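Local coordinates for protein putative protease (Parabacteroides distasonis ATCC 8503, PDB 3KD4) that is of unproven function but is probably an exported protease, at residues A[369-382]-A[421-434]. Sequence-based numbering, arbitrary orientation. Where two conformers were deposited one is given.
Sequences PIQIKESRSVAISA and SLIREEVTYTVTPA
The CB and CG of Arg376 overlap the ring of Tyr429, CB lying 3.8 Å from Tyr429 CD2, with guanidinium and ring planes turned 65° apart. A bend at chi2 (-75°) folds the arginine back along its own strand, where NH2 bonds Glu374 OE1 at 2.7 Å in a salt bridge and NH1 bonds Ser375 O. Cut back to an alanine here, the side chain would lose both bonds, which is likely to leave the Glu374 carboxylate without its charged mate and thin the cover over Tyr429 CE2 slightly. The tyrosine hydroxyl bonds Pro395 O. On the same face, Ile372 CD1 meets Ile423 CD1 at 3.7 Å and also touches the carboxylate of Glu425, which is held by the backbone N of Ile401; further along, Ile380 CD1 packs on Val431 CG1. The face carrying Gln371, Lys373 and Thr428 is largely polar. Gln371 and Arg424, the latter modelled in two conformers, run side by side. Lys373 NZ forms a salt bridge with Glu426 OE1 at 3.1 Å, weak as a hydrogen bond, and a water sits between Glu374 O and Thr428 OG1. Between the two faces the backbones exchange a continuous ladder, from Ile370 N to Leu422 O through Ile380 N to Thr432 O. Strands 370-380 and 423-433 are thus a parallel pair, the first at the edge of a mixed five-stranded sheet within this chain, the second pairing on its other side with antiparallel strand 465-474.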
loop_
_atom_site.group_PDB
_atom_site.type_symbol
_atom_site.label_atom_id
_atom_site.label_comp_id
_atom_site.label_asym_id
_atom_site.label_seq_id
_atom_site.Cartn_x
_atom_site.Cartn_y
_atom_site.Cartn_z
ATOM N N PRO A 369 -18.533 3.987 5.677
ATOM C CA PRO A 369 -17.953 5.313 5.887
ATOM C C PRO A 369 -17.287 5.491 7.235
ATOM O O PRO A 369 -17.789 5.016 8.243
ATOM C CB PRO A 369 -19.162 6.255 5.803
ATOM C CG PRO A 369 -20.214 5.477 5.113
ATOM C CD PRO A 369 -19.982 4.046 5.409
ATOM N N ILE A 370 -16.164 6.192 7.254
ATOM C CA ILE A 370 -15.593 6.668 8.501
ATOM C C ILE A 370 -16.497 7.800 8.959
ATOM O O ILE A 370 -16.971 8.622 8.141
ATOM C CB ILE A 370 -14.162 7.196 8.314
ATOM C CG1 ILE A 370 -13.215 6.039 7.999
ATOM C CG2 ILE A 370 -13.667 7.976 9.552
ATOM C CD1 ILE A 370 -13.079 5.007 9.136
ATOM N N GLN A 371 -16.753 7.837 10.257
ATOM C CA GLN A 371 -17.651 8.826 10.837
ATOM C C GLN A 371 -16.837 9.732 11.701
ATOM O O GLN A 371 -16.201 9.242 12.625
ATOM C CB GLN A 371 -18.674 8.152 11.732
ATOM C CG GLN A 371 -19.648 7.254 11.027
ATOM C CD GLN A 371 -20.692 8.006 10.247
ATOM O OE1 GLN A 371 -20.877 9.230 10.395
ATOM N NE2 GLN A 371 -21.403 7.275 9.404
ATOM N N ILE A 372 -16.849 11.039 11.416
ATOM C CA ILE A 372 -16.162 12.028 12.249
ATOM C C ILE A 372 -17.163 13.046 12.834
ATOM O O ILE A 372 -18.041 13.575 12.149
ATOM C CB ILE A 372 -15.007 12.713 11.491
ATOM C CG1 ILE A 372 -13.867 11.699 11.314
ATOM C CG2 ILE A 372 -14.456 13.926 12.273
ATOM C CD1 ILE A 372 -13.086 11.958 10.170
ATOM N N LYS A 373 -17.062 13.251 14.138
ATOM C CA LYS A 373 -17.939 14.202 14.816
ATOM C C LYS A 373 -17.098 14.920 15.836
ATOM O O LYS A 373 -16.584 14.297 16.748
ATOM C CB LYS A 373 -19.119 13.490 15.466
ATOM C CG LYS A 373 -20.121 14.439 16.140
ATOM C CD LYS A 373 -21.420 13.688 16.458
ATOM C CE LYS A 373 -22.490 14.623 17.026
ATOM N NZ LYS A 373 -23.841 14.277 16.456
ATOM N N GLU A 374 -16.905 16.223 15.631
ATOM C CA GLU A 374 -16.094 17.022 16.520
ATOM C C GLU A 374 -16.734 18.360 16.850
ATOM O O GLU A 374 -17.651 18.826 16.161
ATOM C CB GLU A 374 -14.731 17.254 15.913
ATOM C CG GLU A 374 -13.932 15.963 15.722
ATOM C CD GLU A 374 -12.444 16.224 15.593
ATOM O OE1 GLU A 374 -11.977 17.343 15.971
ATOM O OE2 GLU A 374 -11.739 15.318 15.110
ATOM N N SER A 375 -16.209 18.952 17.918
ATOM C CA SER A 375 -16.664 20.224 18.464
ATOM C C SER A 375 -15.472 21.109 18.753
ATOM O O SER A 375 -14.431 20.624 19.155
ATOM C CB SER A 375 -17.400 19.975 19.779
ATOM O OG SER A 375 -18.719 19.548 19.487
ATOM N N ARG A 376 -15.637 22.403 18.532
ATOM C CA ARG A 376 -14.641 23.392 18.900
ATOM C C ARG A 376 -15.329 24.621 19.492
ATOM O O ARG A 376 -16.447 24.976 19.098
ATOM C CB ARG A 376 -13.828 23.833 17.683
ATOM C CG ARG A 376 -12.972 22.781 17.063
ATOM C CD ARG A 376 -11.726 22.498 17.878
ATOM N NE ARG A 376 -10.884 21.514 17.210
ATOM C CZ ARG A 376 -11.129 20.209 17.177
ATOM N NH1 ARG A 376 -12.203 19.707 17.792
ATOM N NH2 ARG A 376 -10.294 19.395 16.532
ATOM N N SER A 377 -14.655 25.264 20.442
ATOM C CA SER A 377 -15.122 26.523 20.997
ATOM C C SER A 377 -14.212 27.632 20.516
ATOM O O SER A 377 -12.988 27.452 20.433
ATOM C CB SER A 377 -15.112 26.486 22.524
ATOM O OG SER A 377 -16.089 25.572 22.985
ATOM N N VAL A 378 -14.810 28.779 20.210
ATOM C CA VAL A 378 -14.069 29.920 19.743
ATOM C C VAL A 378 -14.569 31.204 20.405
ATOM O O VAL A 378 -15.751 31.531 20.346
ATOM C CB VAL A 378 -14.198 30.058 18.211
ATOM C CG1 VAL A 378 -13.398 31.232 17.733
ATOM C CG2 VAL A 378 -13.735 28.775 17.523
ATOM N N ALA A 379 -13.645 31.926 21.023
ATOM C CA ALA A 379 -13.920 33.244 21.592
ATOM C C ALA A 379 -13.374 34.313 20.648
ATOM O O ALA A 379 -12.343 34.120 20.014
ATOM C CB ALA A 379 -13.271 33.360 22.969
ATOM N N ILE A 380 -14.072 35.426 20.518
ATOM C CA ILE A 380 -13.520 36.554 19.776
ATOM C C ILE A 380 -13.610 37.796 20.638
ATOM O O ILE A 380 -14.699 38.156 21.099
ATOM C CB ILE A 380 -14.268 36.867 18.471
ATOM C CG1 ILE A 380 -14.620 35.598 17.722
ATOM C CG2 ILE A 380 -13.419 37.781 17.592
ATOM C CD1 ILE A 380 -15.591 35.837 16.641
ATOM N N SER A 381 -12.465 38.452 20.818
ATOM C CA SER A 381 -12.368 39.682 21.615
ATOM C C SER A 381 -12.677 40.934 20.801
ATOM O O SER A 381 -12.455 40.963 19.584
ATOM C CB SER A 381 -10.949 39.827 22.152
ATOM O OG SER A 381 -10.080 40.253 21.116
ATOM N N ALA A 382 -13.148 41.978 21.493
ATOM C CA ALA A 382 -13.244 43.326 20.923
ATOM C C ALA A 382 -11.824 43.855 20.665
ATOM O O ALA A 382 -11.653 44.853 19.961
ATOM C CB ALA A 382 -14.018 44.266 21.857
ATOM N N SER A 421 -11.347 6.428 1.809
ATOM C CA SER A 421 -12.561 5.792 2.344
ATOM C C SER A 421 -13.766 6.640 2.013
ATOM O O SER A 421 -13.628 7.795 1.625
ATOM C CB SER A 421 -12.498 5.660 3.865
ATOM O OG SER A 421 -12.683 6.921 4.517
ATOM N N LEU A 422 -14.949 6.084 2.190
ATOM C CA LEU A 422 -16.139 6.919 2.275
ATOM C C LEU A 422 -16.048 7.637 3.621
ATOM O O LEU A 422 -15.339 7.177 4.540
ATOM C CB LEU A 422 -17.416 6.114 2.187
ATOM C CG LEU A 422 -17.540 5.262 0.924
ATOM C CD1 LEU A 422 -18.908 4.536 0.948
ATOM C CD2 LEU A 422 -17.375 6.089 -0.325
ATOM N N ILE A 423 -16.744 8.769 3.749
ATOM C CA ILE A 423 -16.624 9.525 4.964
ATOM C C ILE A 423 -17.866 10.375 5.193
ATOM O O ILE A 423 -18.579 10.782 4.228
ATOM C CB ILE A 423 -15.344 10.416 4.926
ATOM C CG1 ILE A 423 -14.961 10.865 6.341
ATOM C CG2 ILE A 423 -15.554 11.608 3.943
ATOM C CD1 ILE A 423 -13.471 10.889 6.611
ATOM N N ARG A 424 -18.119 10.606 6.477
ATOM C CA ARG A 424 -19.152 11.523 6.927
ATOM C C ARG A 424 -18.591 12.294 8.095
ATOM O O ARG A 424 -18.163 11.690 9.106
ATOM C CB ARG A 424 -20.396 10.777 7.385
ATOM C CG ARG A 424 -21.005 9.843 6.367
ATOM C CD ARG A 424 -22.133 9.016 6.994
ATOM N NE ARG A 424 -23.452 9.649 6.973
ATOM C CZ ARG A 424 -23.909 10.432 7.936
ATOM N NH1 ARG A 424 -23.138 10.693 8.978
ATOM N NH2 ARG A 424 -25.131 10.951 7.856
ATOM N N GLU A 425 -18.581 13.622 7.979
ATOM C CA GLU A 425 -18.043 14.455 9.056
ATOM C C GLU A 425 -19.010 15.548 9.474
ATOM O O GLU A 425 -19.692 16.140 8.636
ATOM C CB GLU A 425 -16.720 15.100 8.659
ATOM C CG GLU A 425 -15.815 14.225 7.872
ATOM C CD GLU A 425 -14.406 14.743 7.772
ATOM O OE1 GLU A 425 -14.087 15.826 8.328
ATOM O OE2 GLU A 425 -13.603 14.034 7.122
ATOM N N GLU A 426 -19.056 15.804 10.776
ATOM C CA GLU A 426 -19.783 16.937 11.310
ATOM C C GLU A 426 -18.902 17.668 12.300
ATOM O O GLU A 426 -18.373 17.048 13.235
ATOM C CB GLU A 426 -21.053 16.489 11.992
ATOM C CG GLU A 426 -21.767 17.630 12.689
ATOM C CD GLU A 426 -22.938 17.148 13.509
ATOM O OE1 GLU A 426 -22.713 16.364 14.464
ATOM O OE2 GLU A 426 -24.075 17.531 13.181
ATOM N N VAL A 427 -18.731 18.979 12.092
ATOM C CA VAL A 427 -17.949 19.792 13.008
ATOM C C VAL A 427 -18.840 20.939 13.494
ATOM O O VAL A 427 -19.382 21.696 12.676
ATOM C CB VAL A 427 -16.665 20.361 12.355
ATOM C CG1 VAL A 427 -15.834 21.149 13.406
ATOM C CG2 VAL A 427 -15.837 19.226 11.733
ATOM N N THR A 428 -18.984 21.051 14.815
ATOM C CA THR A 428 -19.813 22.076 15.435
ATOM C C THR A 428 -18.952 23.089 16.161
ATOM O O THR A 428 -18.226 22.736 17.084
ATOM C CB THR A 428 -20.782 21.457 16.412
ATOM O OG1 THR A 428 -21.650 20.587 15.690
ATOM C CG2 THR A 428 -21.627 22.541 17.132
ATOM N N TYR A 429 -19.037 24.355 15.747
ATOM C CA TYR A 429 -18.259 25.414 16.383
ATOM C C TYR A 429 -19.201 26.218 17.270
ATOM O O TYR A 429 -20.295 26.558 16.850
ATOM C CB TYR A 429 -17.631 26.350 15.353
ATOM C CG TYR A 429 -16.651 25.710 14.415
ATOM C CD1 TYR A 429 -17.070 25.136 13.218
ATOM C CD2 TYR A 429 -15.311 25.665 14.723
ATOM C CE1 TYR A 429 -16.165 24.529 12.360
ATOM C CE2 TYR A 429 -14.394 25.064 13.876
ATOM C CZ TYR A 429 -14.825 24.502 12.690
ATOM O OH TYR A 429 -13.908 23.908 11.856
ATOM N N THR A 430 -18.801 26.492 18.506
ATOM C CA THR A 430 -19.564 27.408 19.329
ATOM C C THR A 430 -18.705 28.661 19.469
ATOM O O THR A 430 -17.584 28.619 20.003
ATOM C CB THR A 430 -19.958 26.822 20.692
ATOM O OG1 THR A 430 -20.772 25.661 20.485
ATOM C CG2 THR A 430 -20.763 27.845 21.502
ATOM N N VAL A 431 -19.215 29.745 18.907
ATOM C CA VAL A 431 -18.471 30.968 18.814
ATOM C C VAL A 431 -19.072 31.985 19.785
ATOM O O VAL A 431 -20.270 32.267 19.721
ATOM C CB VAL A 431 -18.515 31.533 17.378
ATOM C CG1 VAL A 431 -17.742 32.829 17.326
ATOM C CG2 VAL A 431 -17.958 30.510 16.389
ATOM N N THR A 432 -18.242 32.508 20.684
ATOM C CA THR A 432 -18.674 33.577 21.584
ATOM C C THR A 432 -17.945 34.883 21.236
ATOM O O THR A 432 -16.798 35.094 21.626
ATOM C CB THR A 432 -18.478 33.212 23.049
ATOM O OG1 THR A 432 -19.185 31.998 23.336
ATOM C CG2 THR A 432 -19.033 34.342 23.962
ATOM N N PRO A 433 -18.604 35.756 20.467
ATOM C CA PRO A 433 -17.994 37.063 20.182
ATOM C C PRO A 433 -18.048 38.027 21.381
ATOM O O PRO A 433 -18.952 37.919 22.222
ATOM C CB PRO A 433 -18.847 37.609 19.039
ATOM C CG PRO A 433 -20.191 36.933 19.211
ATOM C CD PRO A 433 -19.952 35.615 19.894
ATOM N N ALA A 434 -17.111 38.977 21.416
ATOM C CA ALA A 434 -17.115 40.073 22.409
ATOM C C ALA A 434 -18.404 40.886 22.349
ATOM O O ALA A 434 -19.067 40.945 21.305
ATOM C CB ALA A 434 -15.929 40.990 22.184
HETATM O O HOH W 1 -20.505 18.107 15.628
#